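Local atomic coordinates of aromatic-amino-acid:2-oxoglutarate transaminase (Candida albicans, PDB entry 6HND), a protein that probably catalyses pyridoxal 5'-phosphate-dependent transfer of amino groups from aromatic amino acids to 2-oxoglutarate, and may also act on 2-aminoadipate. Residues 10-15 with 174-179; 152-157 with 327-332. All coordinates share one frame; numbering follows the deposited sequence.

Contact 1: residues 10-15 with 174-179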
loop_
_atom_site.group_PDB
_atom_site.type_symbol
_atom_site.label_atom_id
_atom_site.label_comp_id
_atom_site.label_asym_id
_atom_site.label_seq_id
_atom_site.Cartn_x
_atom_site.Cartn_y
_atom_site.Cartn_z
ATOM N N LYS B 10 -10.902 1.633 20.339
ATOM C CA LYS B 10 -10.693 3.032 20.789
ATOM C C LYS B 10 -9.660 3.688 19.874
ATOM O O LYS B 10 -9.925 4.814 19.478
ATOM C CB LYS B 10 -10.207 3.062 22.242
ATOM C CG LYS B 10 -11.025 2.209 23.212
ATOM C CD LYS B 10 -11.210 2.803 24.587
ATOM C CE LYS B 10 -11.997 4.098 24.553
ATOM N NZ LYS B 10 -13.210 4.014 25.403
ATOM N N ARG B 11 -8.585 2.964 19.542
ATOM C CA ARG B 11 -7.497 3.461 18.660
ATOM C C ARG B 11 -8.068 3.850 17.293
ATOM O O ARG B 11 -7.874 4.987 16.893
ATOM C CB ARG B 11 -6.378 2.419 18.537
ATOM C CG ARG B 11 -5.154 2.898 17.769
ATOM C CD ARG B 11 -4.133 1.812 17.494
ATOM N NE ARG B 11 -4.779 0.629 16.965
ATOM C CZ ARG B 11 -4.862 -0.541 17.579
ATOM N NH1 ARG B 11 -4.312 -0.721 18.763
ATOM N NH2 ARG B 11 -5.499 -1.535 16.997
ATOM N N ALA B 12 -8.763 2.935 16.620
ATOM C CA ALA B 12 -9.320 3.241 15.281
ATOM C C ALA B 12 -10.462 4.275 15.375
ATOM O O ALA B 12 -10.609 5.053 14.440
ATOM C CB ALA B 12 -9.767 1.975 14.586
ATOM N N ALA B 13 -11.269 4.291 16.434
ATOM C CA ALA B 13 -12.371 5.273 16.569
ATOM C C ALA B 13 -11.805 6.659 16.889
ATOM O O ALA B 13 -12.499 7.641 16.589
ATOM C CB ALA B 13 -13.363 4.881 17.647
ATOM N N GLY B 14 -10.642 6.732 17.545
ATOM C CA GLY B 14 -10.003 8.006 17.937
ATOM C C GLY B 14 -9.369 8.752 16.763
ATOM O O GLY B 14 -9.201 9.974 16.857
ATOM N N ARG B 15 -9.008 8.056 15.686
ATOM C CA ARG B 15 -8.433 8.705 14.476
ATOM C C ARG B 15 -9.439 9.707 13.884
ATOM O O ARG B 15 -10.596 9.342 13.723
ATOM C CB ARG B 15 -7.996 7.614 13.496
ATOM C CG ARG B 15 -6.806 6.813 14.003
ATOM C CD ARG B 15 -6.063 6.146 12.872
ATOM N NE ARG B 15 -5.187 5.109 13.397
ATOM C CZ ARG B 15 -5.520 3.837 13.527
ATOM N NH1 ARG B 15 -6.718 3.429 13.137
ATOM N NH2 ARG B 15 -4.642 2.980 14.022
ATOM N N ALA B 174 -7.576 -6.255 12.030
ATOM C CA ALA B 174 -6.903 -6.319 13.345
ATOM C C ALA B 174 -6.911 -4.914 13.959
ATOM O O ALA B 174 -7.329 -4.771 15.114
ATOM C CB ALA B 174 -5.504 -6.847 13.202
ATOM N N ASP B 175 -6.578 -3.888 13.177
ATOM C CA ASP B 175 -6.537 -2.490 13.689
ATOM C C ASP B 175 -7.933 -2.049 14.151
ATOM O O ASP B 175 -8.027 -1.483 15.242
ATOM C CB ASP B 175 -6.010 -1.513 12.649
ATOM C CG ASP B 175 -6.060 -0.084 13.142
ATOM O OD1 ASP B 175 -5.204 0.259 14.001
ATOM O OD2 ASP B 175 -6.983 0.637 12.708
ATOM N N VAL B 176 -8.977 -2.291 13.357
ATOM C CA VAL B 176 -10.324 -1.714 13.593
ATOM C C VAL B 176 -10.995 -2.428 14.766
ATOM O O VAL B 176 -11.895 -1.798 15.360
ATOM C CB VAL B 176 -11.209 -1.730 12.330
ATOM C CG1 VAL B 176 -11.932 -3.061 12.116
ATOM C CG2 VAL B 176 -12.235 -0.608 12.374
ATOM N N PHE B 177 -10.630 -3.682 15.086
ATOM C CA PHE B 177 -11.296 -4.447 16.182
ATOM C C PHE B 177 -10.423 -4.591 17.445
ATOM O O PHE B 177 -11.021 -4.783 18.503
ATOM C CB PHE B 177 -11.814 -5.812 15.711
ATOM C CG PHE B 177 -12.989 -5.753 14.772
ATOM C CD1 PHE B 177 -14.133 -5.067 15.107
ATOM C CD2 PHE B 177 -12.973 -6.449 13.575
ATOM C CE1 PHE B 177 -15.197 -5.003 14.227
ATOM C CE2 PHE B 177 -14.057 -6.417 12.709
ATOM C CZ PHE B 177 -15.164 -5.682 13.029
ATOM N N LEU B 178 -9.093 -4.528 17.385
ATOM C CA LEU B 178 -8.257 -4.897 18.555
ATOM C C LEU B 178 -7.528 -3.680 19.145
ATOM O O LEU B 178 -6.671 -3.100 18.487
ATOM C CB LEU B 178 -7.253 -5.965 18.125
ATOM C CG LEU B 178 -7.848 -7.247 17.563
ATOM C CD1 LEU B 178 -6.740 -8.164 17.074
ATOM C CD2 LEU B 178 -8.726 -7.941 18.579
ATOM N N ASP B 179 -7.809 -3.343 20.387
ATOM C CA ASP B 179 -6.997 -2.382 21.175
ATOM C C ASP B 179 -5.844 -3.142 21.806
ATOM O O ASP B 179 -5.902 -4.397 21.851
ATOM C CB ASP B 179 -7.834 -1.689 22.254
ATOM C CG ASP B 179 -8.596 -0.510 21.692
ATOM O OD1 ASP B 179 -7.944 0.309 20.988
ATOM O OD2 ASP B 179 -9.817 -0.427 21.935
#
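The guanidinium of Arg15 meets the carboxylate of Asp175 at its edge, with OD1 of Asp175 in the guanidinium plane. One face of this guanidinium has Arg11 O 4.1 Å above it, offset toward the rim. The Arg11 guanidinium also presents its edge, to Asp175 OD1 and to Leu178 O. Together Arg11, Arg15 and Asp175 form a salt-bridge network. It docks the short N-terminal helix 10-14 on the C-terminal end of helix 166-177, whose other end carries the cofactor-binding Ala166 and Ser167.

Arg15 and Asp175 reach each other tip to tip, their planes 33° apart. Arg15 NH2 bonds Asp175 OD1 at 2.8 Å, nearly straight. Arg15 NH1 bonds Asp175 OD2, also at 2.8 Å. Both oxygens are met on the syn side. Arg11 grips side-on: its NE bonds Asp175 OD1 at 3.0 Å from above the carboxylate plane. Its NH2 bonds the backbone Asp175 O at 3.1 Å, on a lone pair. A further bond from Arg11 NH2 to Leu178 O is modelled very short, and its length is doubtful. With CG anti to the backbone N (chi1 176°), the carboxylate carbon of Asp175 sits within reach of both arginines. They approach Asp175 OD1 from opposite faces of the carboxylate. Arg11 NH1 bonds Ala201 O outside the contact. Tyr365 of helix 356-369 touches both Arg15 and Asp175, and Ser9 OG bonds Asp175 O and Ala12 N. Ala12 CB makes an apolar contact with Val176 CG2 at 4.2 Å.

Asp179 holds the start of helix 10-14 with both carboxylate oxygens, each through its syn lone pair. OD1 of Asp179 accepts from Arg11 N at 3.1 Å, and Asp179 OD2 accepts from Lys10 N at 2.8 Å.

Contact 2: residues 152-157 with 327-332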
loop_
_atom_site.group_PDB
_atom_site.type_symbol
_atom_site.label_atom_id
_atom_site.label_comp_id
_atom_site.label_asym_id
_atom_site.label_seq_id
_atom_site.Cartn_x
_atom_site.Cartn_y
_atom_site.Cartn_z
ATOM N N LYS B 152 -24.483 -12.107 -0.159
ATOM C CA LYS B 152 -25.257 -10.902 0.257
ATOM C C LYS B 152 -25.311 -10.830 1.781
ATOM O O LYS B 152 -25.793 -11.751 2.429
ATOM C CB LYS B 152 -26.673 -10.951 -0.331
ATOM C CG LYS B 152 -27.468 -9.655 -0.243
ATOM C CD LYS B 152 -28.916 -9.839 -0.651
ATOM C CE LYS B 152 -29.886 -9.463 0.451
ATOM N NZ LYS B 152 -30.110 -7.999 0.498
ATOM N N PRO B 153 -24.813 -9.746 2.419
ATOM C CA PRO B 153 -25.005 -9.559 3.857
ATOM C C PRO B 153 -26.493 -9.538 4.255
ATOM O O PRO B 153 -27.323 -9.105 3.478
ATOM C CB PRO B 153 -24.334 -8.207 4.126
ATOM C CG PRO B 153 -23.325 -8.054 3.007
ATOM C CD PRO B 153 -24.028 -8.663 1.816
ATOM N N ASN B 154 -26.800 -10.021 5.448
ATOM C CA ASN B 154 -28.188 -10.110 5.959
ATOM C C ASN B 154 -28.545 -8.816 6.689
ATOM O O ASN B 154 -29.154 -8.917 7.765
ATOM C CB ASN B 154 -28.347 -11.340 6.862
ATOM C CG ASN B 154 -29.791 -11.718 7.124
ATOM O OD1 ASN B 154 -30.649 -11.428 6.307
ATOM N ND2 ASN B 154 -30.063 -12.318 8.271
ATOM N N TYR B 155 -28.127 -7.655 6.166
ATOM C CA TYR B 155 -28.436 -6.297 6.713
ATOM C C TYR B 155 -28.030 -5.297 5.639
ATOM O O TYR B 155 -27.359 -5.727 4.672
ATOM C CB TYR B 155 -27.764 -6.023 8.068
ATOM C CG TYR B 155 -26.266 -5.793 8.008
ATOM C CD1 TYR B 155 -25.385 -6.860 7.876
ATOM C CD2 TYR B 155 -25.727 -4.517 8.015
ATOM C CE1 TYR B 155 -24.020 -6.685 7.748
ATOM C CE2 TYR B 155 -24.357 -4.318 7.929
ATOM C CZ TYR B 155 -23.498 -5.403 7.800
ATOM O OH TYR B 155 -22.155 -5.202 7.680
ATOM N N ASP B 156 -28.391 -4.029 5.800
ATOM C CA ASP B 156 -28.403 -3.034 4.690
ATOM C C ASP B 156 -27.236 -2.032 4.794
ATOM O O ASP B 156 -26.848 -1.488 3.735
ATOM C CB ASP B 156 -29.764 -2.332 4.639
ATOM C CG ASP B 156 -30.915 -3.240 4.199
ATOM O OD1 ASP B 156 -30.635 -4.282 3.528
ATOM O OD2 ASP B 156 -32.089 -2.902 4.529
ATOM N N ASP B 157 -26.668 -1.842 5.986
ATOM C CA ASP B 157 -25.720 -0.748 6.332
ATOM C C ASP B 157 -24.262 -1.217 6.216
ATOM O O ASP B 157 -23.445 -0.889 7.104
ATOM C CB ASP B 157 -26.030 -0.197 7.728
ATOM C CG ASP B 157 -27.209 0.755 7.710
ATOM O OD1 ASP B 157 -27.397 1.451 6.677
ATOM O OD2 ASP B 157 -27.931 0.787 8.711
ATOM N N LEU B 327 -25.048 -14.452 7.617
ATOM C CA LEU B 327 -25.628 -14.673 8.961
ATOM C C LEU B 327 -25.726 -13.364 9.732
ATOM O O LEU B 327 -26.561 -13.279 10.642
ATOM C CB LEU B 327 -24.731 -15.658 9.717
ATOM C CG LEU B 327 -24.512 -16.990 9.003
ATOM C CD1 LEU B 327 -23.736 -17.936 9.882
ATOM C CD2 LEU B 327 -25.848 -17.609 8.613
ATOM N N ASP B 328 -24.854 -12.412 9.407
ATOM C CA ASP B 328 -24.636 -11.154 10.164
ATOM C C ASP B 328 -25.844 -10.238 9.951
ATOM O O ASP B 328 -26.250 -10.036 8.780
ATOM C CB ASP B 328 -23.315 -10.496 9.738
ATOM C CG ASP B 328 -22.843 -9.375 10.644
ATOM O OD1 ASP B 328 -23.319 -9.310 11.818
ATOM O OD2 ASP B 328 -21.967 -8.610 10.183
ATOM N N THR B 329 -26.408 -9.750 11.049
ATOM C CA THR B 329 -27.516 -8.757 11.073
ATOM C C THR B 329 -27.034 -7.395 11.607
ATOM O O THR B 329 -27.769 -6.418 11.383
ATOM C CB THR B 329 -28.692 -9.310 11.889
ATOM O OG1 THR B 329 -28.238 -9.649 13.201
ATOM C CG2 THR B 329 -29.317 -10.522 11.229
ATOM N N THR B 330 -25.853 -7.309 12.252
ATOM C CA THR B 330 -25.423 -6.117 13.037
ATOM C C THR B 330 -24.088 -5.535 12.561
ATOM O O THR B 330 -23.756 -4.449 13.019
ATOM C CB THR B 330 -25.284 -6.480 14.516
ATOM O OG1 THR B 330 -24.217 -7.432 14.611
ATOM C CG2 THR B 330 -26.574 -7.029 15.089
ATOM N N GLY B 331 -23.350 -6.213 11.682
ATOM C CA GLY B 331 -22.046 -5.724 11.200
ATOM C C GLY B 331 -20.915 -6.199 12.095
ATOM O O GLY B 331 -19.897 -5.509 12.172
ATOM N N ARG B 332 -21.074 -7.357 12.742
ATOM C CA ARG B 332 -20.056 -7.925 13.667
ATOM C C ARG B 332 -19.033 -8.727 12.847
ATOM O O ARG B 332 -17.967 -9.088 13.398
ATOM C CB ARG B 332 -20.843 -8.680 14.737
ATOM C CG ARG B 332 -20.204 -9.908 15.351
ATOM C CD ARG B 332 -21.279 -10.721 16.054
ATOM N NE ARG B 332 -22.098 -9.942 16.977
ATOM C CZ ARG B 332 -21.705 -9.504 18.170
ATOM N NH1 ARG B 332 -20.477 -9.728 18.600
ATOM N NH2 ARG B 332 -22.542 -8.841 18.947
HETATM O O HOH W 1 -20.931 -7.373 7.956
#
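An Asx turn at Asp328 packs against the ring of Tyr155. Asp328 OD1 accepts from Thr330 N at 3.3 Å, well above the carboxylate plane. It also accepts from Arg332 N at 3.1 Å, through its syn lone pair. Tyr267 of helix 260-272 gives Asp328 OD1 a further bond, and Asp328 OD2 accepts from Val333 N. These bonds fix the rotation of the carboxylate.

Gly331 N lies over one face of the Tyr155 ring, 3.9 Å above it and offset toward the rim. Gly331, whose phi is positive, brings its CA to 3.6 Å from Tyr155 OH. At the ring edge, Asp328 O lies 3.4 Å from Tyr155 CD1. With chi1 at 73°, Tyr155 CG lies between its backbone N and carbonyl carbon, 3.7 Å from Thr329 O.

Both segments are loops that lead into strands of the large mixed sheet of this aminotransferase. Residues 152-157 run from helix 137-151 into the outermost strand 158-163. Residues 327-332 run into strand 333-338. Strand 350-355 lies between these two strands in the sheet, and the loops that enter them touch each other.

The ring and the Asp328 carboxylate are turned 64° apart. A water in the ring plane links Tyr155 OH to Asp328 OD2. It accepts from the hydroxyl and donates to Asp328 OD2, with 2.8 Å between the water oxygen and OD2. At the other end of the contact, Asn154 and Thr329 lie side by side and point the same way, with Asn154 ND2 3.5 Å from Thr329 CG2.

How the contacts relate
Both contacts are partly buried, and their centres are about 21 Å apart. In contact 1 the central Asp175 is buried. In contact 2 Asp328 is buried, but Asn154 and Thr329 are exposed. Contact 1 joins the N-terminal helix 10-14 to the end of helix 166-177 and the two residues after it. Contact 2 joins two loops that enter the central sheet. Strand 333-338 relates them: contact 2 leads into it, and Val176 and Phe177 of contact 1 touch its Leu334. Contact 1 is held by direct charge pairing and backbone bonds. Contact 2 relies on ring packing and one water, while Asp328 bonds its own loop, the start of strand 333-338 and Tyr267 of helix 260-272.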